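Local coordinates for protein hydroxynitrile lyase (Passiflora edulis, PDB 5Y02) that probably acts as a hydroxynitrile lyase on cyanohydrins, and in this C-terminally truncated form holds (R)-mandelonitrile in the pocket of its dimeric alpha/beta-barrel domain, at residues V7-F12 / A73-F78; A29-L34 / K42-G47. One frame throughout, in Å; residues are numbered along the deposited sequence. Where two conformers were deposited one is given.

Contact 1 (V7-F12 / A73-F78); sequences VRHIVF and ADFLNF. With MXN ((2R)-hydroxy(phenyl)ethanenitrile), chain M.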
ATOM      1  N   VAL A   7     -11.165  -5.259  -5.475  1.00 25.55           N
ATOM      2  CA  VAL A   7      -9.774  -5.639  -5.194  1.00 24.72           C
ATOM      3  C   VAL A   7      -8.877  -4.413  -5.222  1.00 23.12           C
ATOM      4  O   VAL A   7      -8.882  -3.679  -6.218  1.00 22.73           O
ATOM      5  CB  VAL A   7      -9.230  -6.595  -6.285  1.00 25.95           C
ATOM      6  CG1 VAL A   7      -7.741  -6.865  -6.090  1.00 26.98           C
ATOM      7  CG2 VAL A   7     -10.006  -7.906  -6.318  1.00 28.35           C
ATOM      8  N   ARG A   8      -8.094  -4.217  -4.159  1.00 20.71           N
ATOM      9  CA  ARG A   8      -7.070  -3.191  -4.113  1.00 19.25           C
ATOM     10  C   ARG A   8      -5.744  -3.795  -4.541  1.00 18.10           C
ATOM     11  O   ARG A   8      -5.383  -4.890  -4.119  1.00 17.19           O
ATOM     12  CB  ARG A   8      -6.928  -2.607  -2.710  1.00 21.53           C
ATOM     13  CG  ARG A   8      -8.165  -1.910  -2.168  1.00 23.63           C
ATOM     14  CD  ARG A   8      -8.353  -0.533  -2.803  1.00 25.41           C
ATOM     15  NE  ARG A   8      -7.412   0.465  -2.291  1.00 24.35           N
ATOM     16  CZ  ARG A   8      -7.001   1.547  -2.957  1.00 27.99           C
ATOM     17  NH1 ARG A   8      -7.397   1.801  -4.210  1.00 27.01           N
ATOM     18  NH2 ARG A   8      -6.159   2.397  -2.369  1.00 28.58           N
ATOM     19  N   HIS A   9      -5.015  -3.049  -5.352  1.00 16.47           N
ATOM     20  CA  HIS A   9      -3.739  -3.474  -5.900  1.00 16.72           C
ATOM     21  C   HIS A   9      -2.744  -2.388  -5.494  1.00 16.06           C
ATOM     22  O   HIS A   9      -2.801  -1.258  -5.997  1.00 16.15           O
ATOM     23  CB  HIS A   9      -3.874  -3.600  -7.421  1.00 16.75           C
ATOM     24  CG  HIS A   9      -2.597  -3.882  -8.151  1.00 18.03           C
ATOM     25  ND1 HIS A   9      -1.972  -5.110  -8.115  1.00 17.82           N
ATOM     26  CD2 HIS A   9      -1.889  -3.127  -9.030  1.00 18.95           C
ATOM     27  CE1 HIS A   9      -0.905  -5.083  -8.896  1.00 18.26           C
ATOM     28  NE2 HIS A   9      -0.830  -3.894  -9.465  1.00 19.48           N
ATOM     29  N   ILE A  10      -1.853  -2.739  -4.571  1.00 15.83           N
ATOM     30  CA  ILE A  10      -0.899  -1.791  -4.020  1.00 15.68           C
ATOM     31  C   ILE A  10       0.511  -2.273  -4.275  1.00 14.50           C
ATOM     32  O   ILE A  10       0.854  -3.370  -3.900  1.00 14.62           O
ATOM     33  CB  ILE A  10      -1.033  -1.568  -2.495  1.00 16.70           C
ATOM     34  CG1 ILE A  10      -2.489  -1.349  -2.082  1.00 18.76           C
ATOM     35  CG2 ILE A  10      -0.162  -0.393  -2.075  1.00 16.65           C
ATOM     36  CD1 ILE A  10      -3.160  -0.131  -2.636  1.00 19.36           C
ATOM     37  N   VAL A  11       1.311  -1.384  -4.848  1.00 14.08           N
ATOM     38  CA  VAL A  11       2.682  -1.630  -5.260  1.00 14.41           C
ATOM     39  C   VAL A  11       3.568  -0.653  -4.505  1.00 13.74           C
ATOM     40  O   VAL A  11       3.307   0.557  -4.486  1.00 13.32           O
ATOM     41  CB  VAL A  11       2.846  -1.397  -6.769  1.00 14.73           C
ATOM     42  CG1 VAL A  11       4.298  -1.602  -7.212  1.00 15.12           C
ATOM     43  CG2 VAL A  11       1.894  -2.306  -7.535  1.00 15.22           C
ATOM     44  N   PHE A  12       4.610  -1.175  -3.868  1.00 13.54           N
ATOM     45  CA  PHE A  12       5.717  -0.337  -3.374  1.00 13.33           C
ATOM     46  C   PHE A  12       6.958  -0.714  -4.198  1.00 13.09           C
ATOM     47  O   PHE A  12       7.211  -1.892  -4.398  1.00 13.92           O
ATOM     48  CB  PHE A  12       6.089  -0.625  -1.915  1.00 13.72           C
ATOM     49  CG  PHE A  12       5.038  -0.318  -0.885  1.00 13.74           C
ATOM     50  CD1 PHE A  12       3.951   0.508  -1.131  1.00 13.92           C
ATOM     51  CD2 PHE A  12       5.200  -0.828   0.389  1.00 13.86           C
ATOM     52  CE1 PHE A  12       3.039   0.789  -0.135  1.00 14.39           C
ATOM     53  CE2 PHE A  12       4.290  -0.538   1.396  1.00 14.66           C
ATOM     54  CZ  PHE A  12       3.209   0.267   1.128  1.00 14.38           C
ATOM     55  N   ALA A  73     -11.194 -11.414 -11.583  1.00 24.33           N
ATOM     56  CA  ALA A  73     -11.305 -11.681 -13.031  1.00 24.62           C
ATOM     57  C   ALA A  73     -10.833 -10.496 -13.863  1.00 22.76           C
ATOM     58  O   ALA A  73     -10.058 -10.653 -14.810  1.00 22.61           O
ATOM     59  CB  ALA A  73     -12.742 -12.032 -13.407  1.00 26.12           C
ATOM     60  N   ASP A  74     -11.302  -9.310 -13.498  1.00 22.46           N
ATOM     61  CA  ASP A  74     -10.935  -8.092 -14.206  1.00 24.09           C
ATOM     62  C   ASP A  74      -9.449  -7.774 -14.029  1.00 22.33           C
ATOM     63  O   ASP A  74      -8.793  -7.405 -14.994  1.00 21.35           O
ATOM     64  CB  ASP A  74     -11.788  -6.908 -13.755  1.00 25.74           C
ATOM     65  CG  ASP A  74     -13.230  -7.009 -14.237  1.00 28.83           C
ATOM     66  OD1 ASP A  74     -13.434  -7.237 -15.437  1.00 31.65           O
ATOM     67  OD2 ASP A  74     -14.156  -6.868 -13.409  1.00 31.86           O
ATOM     68  N   PHE A  75      -8.919  -7.967 -12.822  1.00 20.44           N
ATOM     69  CA  PHE A  75      -7.483  -7.788 -12.606  1.00 21.00           C
ATOM     70  C   PHE A  75      -6.641  -8.681 -13.518  1.00 19.87           C
ATOM     71  O   PHE A  75      -5.693  -8.220 -14.160  1.00 20.43           O
ATOM     72  CB  PHE A  75      -7.079  -8.024 -11.139  1.00 21.07           C
ATOM     73  CG  PHE A  75      -5.597  -7.928 -10.934  1.00 20.26           C
ATOM     74  CD1 PHE A  75      -4.971  -6.699 -10.997  1.00 20.40           C
ATOM     75  CD2 PHE A  75      -4.827  -9.060 -10.795  1.00 21.54           C
ATOM     76  CE1 PHE A  75      -3.593  -6.583 -10.839  1.00 20.41           C
ATOM     77  CE2 PHE A  75      -3.447  -8.965 -10.652  1.00 21.48           C
ATOM     78  CZ  PHE A  75      -2.832  -7.724 -10.688  1.00 21.61           C
ATOM     79  N   LEU A  76      -6.988  -9.956 -13.567  1.00 19.56           N
ATOM     80  CA  LEU A  76      -6.240 -10.920 -14.349  1.00 21.46           C
ATOM     81  C   LEU A  76      -6.373 -10.687 -15.861  1.00 23.04           C
ATOM     82  O   LEU A  76      -5.396 -10.826 -16.598  1.00 24.26           O
ATOM     83  CB  LEU A  76      -6.638 -12.337 -13.948  1.00 22.76           C
ATOM     84  CG  LEU A  76      -6.188 -12.744 -12.542  1.00 22.28           C
ATOM     85  CD1 LEU A  76      -6.830 -14.052 -12.109  1.00 22.76           C
ATOM     86  CD2 LEU A  76      -4.667 -12.858 -12.469  1.00 23.72           C
ATOM     87  N   ASN A  77      -7.555 -10.284 -16.315  1.00 24.31           N
ATOM     88  CA  ASN A  77      -7.702  -9.844 -17.724  1.00 25.67           C
ATOM     89  C   ASN A  77      -6.792  -8.642 -18.025  1.00 24.54           C
ATOM     90  O   ASN A  77      -6.094  -8.629 -19.033  1.00 24.88           O
ATOM     91  CB  ASN A  77      -9.162  -9.504 -18.044  1.00 27.05           C
ATOM     92  CG  ASN A  77     -10.045 -10.740 -18.131  1.00 29.40           C
ATOM     93  OD1 ASN A  77      -9.588 -11.817 -18.522  1.00 32.87           O
ATOM     94  ND2 ASN A  77     -11.315 -10.590 -17.766  1.00 32.01           N
ATOM     95  N   PHE A  78      -6.792  -7.659 -17.125  1.00 23.90           N
ATOM     96  CA  PHE A  78      -5.887  -6.508 -17.214  1.00 23.90           C
ATOM     97  C   PHE A  78      -4.407  -6.913 -17.253  1.00 24.23           C
ATOM     98  O   PHE A  78      -3.668  -6.532 -18.173  1.00 22.38           O
ATOM     99  CB  PHE A  78      -6.126  -5.564 -16.041  1.00 24.15           C
ATOM    100  CG  PHE A  78      -5.057  -4.524 -15.864  1.00 24.56           C
ATOM    101  CD1 PHE A  78      -5.050  -3.377 -16.656  1.00 25.32           C
ATOM    102  CD2 PHE A  78      -4.058  -4.684 -14.896  1.00 24.84           C
ATOM    103  CE1 PHE A  78      -4.070  -2.405 -16.488  1.00 26.41           C
ATOM    104  CE2 PHE A  78      -3.070  -3.718 -14.729  1.00 25.61           C
ATOM    105  CZ  PHE A  78      -3.075  -2.577 -15.529  1.00 25.03           C
TER
HETATM  106  C1  MXN M 201       1.840  -3.507 -12.981  1.00 27.71           C
HETATM  107  C2  MXN M 201       3.002  -4.050 -13.522  1.00 27.64           C
HETATM  108  C3  MXN M 201       3.036  -4.484 -14.848  1.00 27.84           C
HETATM  109  C4  MXN M 201       1.898  -4.355 -15.637  1.00 26.04           C
HETATM  110  C5  MXN M 201       0.731  -3.827 -15.104  1.00 26.86           C
HETATM  111  C6  MXN M 201       0.693  -3.399 -13.781  1.00 28.24           C
HETATM  112  C7  MXN M 201       1.852  -3.103 -11.551  1.00 29.36           C
HETATM  113  C8  MXN M 201       2.128  -4.341 -10.788  1.00 29.91           C
HETATM  114  N9  MXN M 201       2.343  -5.325 -10.196  1.00 30.58           N
HETATM  115  O10 MXN M 201       0.576  -2.561 -11.160  1.00 30.85           O
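The imidazole of H9 carries F75 over one face and the hydroxyl of (R)-mandelonitrile at its edge. CE1 of F75 sits above the H9 ring toward its rim, 3.5 Å from ND1, while F75 CZ follows 3.7 Å from H9 CE1. The two rings meet obliquely, centroids 4.9 Å apart and planes inclined at 44°. The setting is the dimeric alpha/beta-barrel fold: strand 7-15 is an inner strand of the antiparallel sheet, and helix 72-79 packs at the side of the ligand pocket.

With chi1 at 173°, CG of H9 lies anti to the backbone N, and the imidazole stands off the strand toward both the helix and the ligand. Its NE2 shares a 2.6 Å hydrogen bond with O10 of mandelonitrile, and CE1 lies 3.5 Å from the nitrile N9. The other nitrogen, ND1, is hydrogen-bonded to N102 OD1, so both ring nitrogens have partners and the ring's rotation is fixed from two ends. An alanine at H9 would remove both bonds and is likely to leave the ligand hydroxyl without its imidazole partner and F75 CE1 and CZ without the ring they pack on.

F75 is held in turn by an edge-to-face contact with F69 and by the ring of F79, and E55 of the second subunit packs against both H9 and F75. One helical turn on, CG anti to the backbone N (chi1 167°) carries the F78 ring off the helix to the ligand phenyl, CE2 lying 3.8 Å from C5. From the strand, V11 CG2 closes on the nitrile carbon C8 at 3.8 Å.

Contact 2 (A29-L34 / K42-G47); sequences ADYGNL and KEWKWG. With MXN ((2R)-hydroxy(phenyl)ethanenitrile), chain M.
The alpha carbon of a helix glycine stands over an indole face: CA of G32 lies 3.4 Å from the centroid of the W44 six-membered ring, 10° off the ring normal, a CH-pi contact. In this dimeric alpha/beta barrel the contact joins helix 21-37 to strand 44-48, an outermost strand of the chain's own sheet. A beta carbon on G32 would probably collide with W44 CZ3, so the bare alpha carbon allows helix and indole to approach this closely.

Y31, the preceding residue, takes the other end of the same indole. W44 turns an edge toward the phenol face, NE1 lying over the centre of the Y31 ring and 3.6 Å from CE1. This edge-to-face pair has its planes at 57° and its centroids 4.5 Å apart, measured to the five-membered ring. CG of W44 is anti to its backbone N (chi1 -179°), which extends the indole from the strand to the helix, where I28 also touches it. CB of W46 sits over the indole's opposite face.

The phenol of Y31 is further enclosed by the rings of Y65, F87 and F91, and W44 makes a second-shell wall behind this pocket residue. Beyond the chain's edge, W46 makes backbone hydrogen bonds to the second subunit, and K45 NZ forms a salt bridge with E107 of that subunit. At the ligand end, Y31 OH and O10 of (R)-mandelonitrile share a hydrogen bond modelled at 2.4 Å, a length so short that its exact value is doubtful.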
ATOM      1  N   ALA A  29       4.505   7.856 -15.709  1.00 17.62           N
ATOM      2  CA  ALA A  29       3.478   8.344 -16.644  1.00 19.22           C
ATOM      3  C   ALA A  29       2.876   7.207 -17.467  1.00 20.58           C
ATOM      4  O   ALA A  29       1.662   7.177 -17.668  1.00 22.23           O
ATOM      5  CB  ALA A  29       4.029   9.429 -17.553  1.00 19.60           C
ATOM      6  N   ASP A  30       3.718   6.279 -17.924  1.00 20.40           N
ATOM      7  CA  ASP A  30       3.276   5.099 -18.675  1.00 20.05           C
ATOM      8  C   ASP A  30       2.348   4.234 -17.825  1.00 18.35           C
ATOM      9  O   ASP A  30       1.369   3.695 -18.315  1.00 17.73           O
ATOM     10  CB  ASP A  30       4.482   4.248 -19.145  1.00 20.04           C
ATOM     11  CG  ASP A  30       5.333   4.932 -20.224  1.00 20.88           C
ATOM     12  OD1 ASP A  30       4.946   5.989 -20.748  1.00 21.32           O
ATOM     13  OD2 ASP A  30       6.420   4.396 -20.557  1.00 21.98           O
ATOM     14  N   TYR A  31       2.676   4.102 -16.542  1.00 17.70           N
ATOM     15  CA  TYR A  31       1.865   3.329 -15.614  1.00 19.12           C
ATOM     16  C   TYR A  31       0.461   3.947 -15.487  1.00 18.79           C
ATOM     17  O   TYR A  31      -0.528   3.261 -15.690  1.00 20.14           O
ATOM     18  CB  TYR A  31       2.546   3.297 -14.249  1.00 18.83           C
ATOM     19  CG  TYR A  31       2.052   2.299 -13.232  1.00 19.35           C
ATOM     20  CD1 TYR A  31       0.931   1.488 -13.435  1.00 20.12           C
ATOM     21  CD2 TYR A  31       2.711   2.201 -12.014  1.00 20.08           C
ATOM     22  CE1 TYR A  31       0.502   0.611 -12.453  1.00 20.02           C
ATOM     23  CE2 TYR A  31       2.287   1.325 -11.040  1.00 20.06           C
ATOM     24  CZ  TYR A  31       1.188   0.541 -11.259  1.00 20.06           C
ATOM     25  OH  TYR A  31       0.791  -0.342 -10.276  1.00 21.70           O
ATOM     26  N   GLY A  32       0.404   5.231 -15.184  1.00 19.77           N
ATOM     27  CA  GLY A  32      -0.875   5.953 -15.042  1.00 21.72           C
ATOM     28  C   GLY A  32      -1.740   5.886 -16.296  1.00 22.38           C
ATOM     29  O   GLY A  32      -2.953   5.703 -16.209  1.00 23.64           O
ATOM     30  N   ASN A  33      -1.099   5.980 -17.452  1.00 22.09           N
ATOM     31  CA  ASN A  33      -1.781   5.914 -18.751  0.66 23.31           C
ATOM     32  C   ASN A  33      -2.470   4.564 -19.058  1.00 25.00           C
ATOM     33  O   ASN A  33      -3.387   4.499 -19.901  1.00 23.42           O
ATOM     34  CB  ASN A  33      -0.797   6.273 -19.858  0.66 23.45           C
ATOM     35  CG  ASN A  33      -1.478   6.481 -21.197  0.66 25.10           C
ATOM     36  OD1 ASN A  33      -2.450   7.224 -21.294  0.66 26.99           O
ATOM     37  ND2 ASN A  33      -1.000   5.795 -22.219  0.66 24.63           N
ATOM     38  N   LEU A  34      -2.068   3.486 -18.370  1.00 26.38           N
ATOM     39  CA  LEU A  34      -2.777   2.217 -18.497  1.00 26.32           C
ATOM     40  C   LEU A  34      -4.260   2.312 -18.183  1.00 26.71           C
ATOM     41  O   LEU A  34      -5.025   1.549 -18.752  1.00 27.25           O
ATOM     42  CB  LEU A  34      -2.156   1.102 -17.640  1.00 27.02           C
ATOM     43  CG  LEU A  34      -0.830   0.518 -18.112  1.00 25.38           C
ATOM     44  CD1 LEU A  34      -0.292  -0.476 -17.076  1.00 24.67           C
ATOM     45  CD2 LEU A  34      -0.954  -0.164 -19.455  1.00 26.15           C
ATOM     46  N   LYS A  42      -8.832   1.128 -12.114  1.00 24.22           N
ATOM     47  CA  LYS A  42      -9.464   2.369 -11.671  1.00 25.73           C
ATOM     48  C   LYS A  42      -8.777   3.014 -10.480  1.00 23.74           C
ATOM     49  O   LYS A  42      -8.022   2.363  -9.738  1.00 21.38           O
ATOM     50  CB  LYS A  42     -10.916   2.128 -11.258  1.00 28.93           C
ATOM     51  CG  LYS A  42     -11.790   1.458 -12.291  1.00 32.21           C
ATOM     52  CD  LYS A  42     -11.964   2.268 -13.561  1.00 35.78           C
ATOM     53  CE  LYS A  42     -13.244   1.866 -14.302  1.00 37.49           C
ATOM     54  NZ  LYS A  42     -13.554   0.402 -14.272  1.00 38.45           N
ATOM     55  N   GLU A  43      -9.066   4.307 -10.322  1.00 22.74           N
ATOM     56  CA  GLU A  43      -8.659   5.095  -9.171  0.57 23.58           C
ATOM     57  C   GLU A  43      -7.140   5.030  -8.922  1.00 21.41           C
ATOM     58  O   GLU A  43      -6.681   4.988  -7.785  1.00 18.11           O
ATOM     59  CB  GLU A  43      -9.460   4.650  -7.932  0.57 26.50           C
ATOM     60  CG  GLU A  43     -10.987   4.751  -8.100  0.57 28.54           C
ATOM     61  CD  GLU A  43     -11.507   6.184  -8.249  0.57 31.33           C
ATOM     62  OE1 GLU A  43     -10.775   7.149  -7.925  0.57 34.74           O
ATOM     63  OE2 GLU A  43     -12.670   6.357  -8.685  0.57 33.39           O
ATOM     64  N   TRP A  44      -6.362   5.039  -9.993  1.00 19.52           N
ATOM     65  CA  TRP A  44      -4.913   4.964  -9.849  1.00 19.07           C
ATOM     66  C   TRP A  44      -4.391   6.252  -9.218  1.00 19.13           C
ATOM     67  O   TRP A  44      -4.802   7.370  -9.593  1.00 18.86           O
ATOM     68  CB  TRP A  44      -4.250   4.647 -11.196  1.00 19.61           C
ATOM     69  CG  TRP A  44      -2.750   4.522 -11.170  1.00 19.48           C
ATOM     70  CD1 TRP A  44      -2.011   3.407 -10.870  1.00 20.10           C
ATOM     71  CD2 TRP A  44      -1.808   5.556 -11.471  1.00 19.39           C
ATOM     72  NE1 TRP A  44      -0.657   3.692 -10.980  1.00 19.76           N
ATOM     73  CE2 TRP A  44      -0.511   4.999 -11.350  1.00 19.45           C
ATOM     74  CE3 TRP A  44      -1.932   6.897 -11.849  1.00 19.28           C
ATOM     75  CZ2 TRP A  44       0.637   5.732 -11.603  1.00 18.89           C
ATOM     76  CZ3 TRP A  44      -0.787   7.624 -12.098  1.00 19.81           C
ATOM     77  CH2 TRP A  44       0.483   7.043 -11.959  1.00 19.83           C
ATOM     78  N   LYS A  45      -3.542   6.092  -8.203  1.00 17.86           N
ATOM     79  CA  LYS A  45      -2.887   7.207  -7.530  1.00 19.42           C
ATOM     80  C   LYS A  45      -1.507   6.710  -7.127  1.00 18.58           C
ATOM     81  O   LYS A  45      -1.261   5.495  -7.058  1.00 17.71           O
ATOM     82  CB  LYS A  45      -3.653   7.684  -6.280  1.00 22.15           C
ATOM     83  CG  LYS A  45      -5.138   7.974  -6.497  1.00 25.77           C
ATOM     84  CD  LYS A  45      -5.904   8.231  -5.203  1.00 28.80           C
ATOM     85  CE  LYS A  45      -7.403   7.956  -5.339  1.00 33.79           C
ATOM     86  NZ  LYS A  45      -8.040   8.578  -6.534  1.00 36.15           N
ATOM     87  N   TRP A  46      -0.604   7.642  -6.888  1.00 17.38           N
ATOM     88  CA  TRP A  46       0.762   7.275  -6.501  1.00 17.24           C
ATOM     89  C   TRP A  46       1.368   8.393  -5.689  1.00 16.53           C
ATOM     90  O   TRP A  46       0.830   9.512  -5.639  1.00 16.25           O
ATOM     91  CB  TRP A  46       1.612   6.988  -7.745  1.00 17.10           C
ATOM     92  CG  TRP A  46       1.926   8.213  -8.530  1.00 17.78           C
ATOM     93  CD1 TRP A  46       1.096   8.854  -9.404  1.00 17.99           C
ATOM     94  CD2 TRP A  46       3.148   8.978  -8.504  1.00 18.56           C
ATOM     95  NE1 TRP A  46       1.709   9.962  -9.905  1.00 19.39           N
ATOM     96  CE2 TRP A  46       2.973  10.063  -9.383  1.00 18.87           C
ATOM     97  CE3 TRP A  46       4.367   8.846  -7.827  1.00 19.15           C
ATOM     98  CZ2 TRP A  46       3.963  11.026  -9.593  1.00 19.44           C
ATOM     99  CZ3 TRP A  46       5.375   9.806  -8.046  1.00 19.59           C
ATOM    100  CH2 TRP A  46       5.150  10.887  -8.916  1.00 20.11           C
ATOM    101  N   GLY A  47       2.504   8.107  -5.074  1.00 15.85           N
ATOM    102  CA  GLY A  47       3.307   9.146  -4.473  1.00 16.14           C
ATOM    103  C   GLY A  47       4.638   8.653  -3.970  1.00 16.59           C
ATOM    104  O   GLY A  47       4.946   7.460  -4.068  1.00 17.45           O
TER
HETATM  105  C1  MXN M 201       1.840  -3.507 -12.981  1.00 27.71           C
HETATM  106  C2  MXN M 201       3.002  -4.050 -13.522  1.00 27.64           C
HETATM  107  C3  MXN M 201       3.036  -4.484 -14.848  1.00 27.84           C
HETATM  108  C4  MXN M 201       1.898  -4.355 -15.637  1.00 26.04           C
HETATM  109  C5  MXN M 201       0.731  -3.827 -15.104  1.00 26.86           C
HETATM  110  C6  MXN M 201       0.693  -3.399 -13.781  1.00 28.24           C
HETATM  111  C7  MXN M 201       1.852  -3.103 -11.551  1.00 29.36           C
HETATM  112  C8  MXN M 201       2.128  -4.341 -10.788  1.00 29.91           C
HETATM  113  N9  MXN M 201       2.343  -5.325 -10.196  1.00 30.58           N
HETATM  114  O10 MXN M 201       0.576  -2.561 -11.160  1.00 30.85           O

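Both contacts are buried, and both tie a strand of the same antiparallel sheet to a helix: an inner strand in contact 1, an outermost one in contact 2. They converge on mandelonitrile O10, which H9 and Y31 reach from separate elements. V11 CG2 lies 3.5 Å from Y31 OH, and F78 meets L34 beside the ligand phenyl. Contact 1 sets a polar imidazole under a phenylalanine, with ligand atoms touched from both of its segments; in contact 2 the ligand is met from the helix alone, with the tryptophan backing it. Each also reaches the second subunit, 7-12 through ring and charge pairs, 42-47 through backbone bonds and a salt bridge.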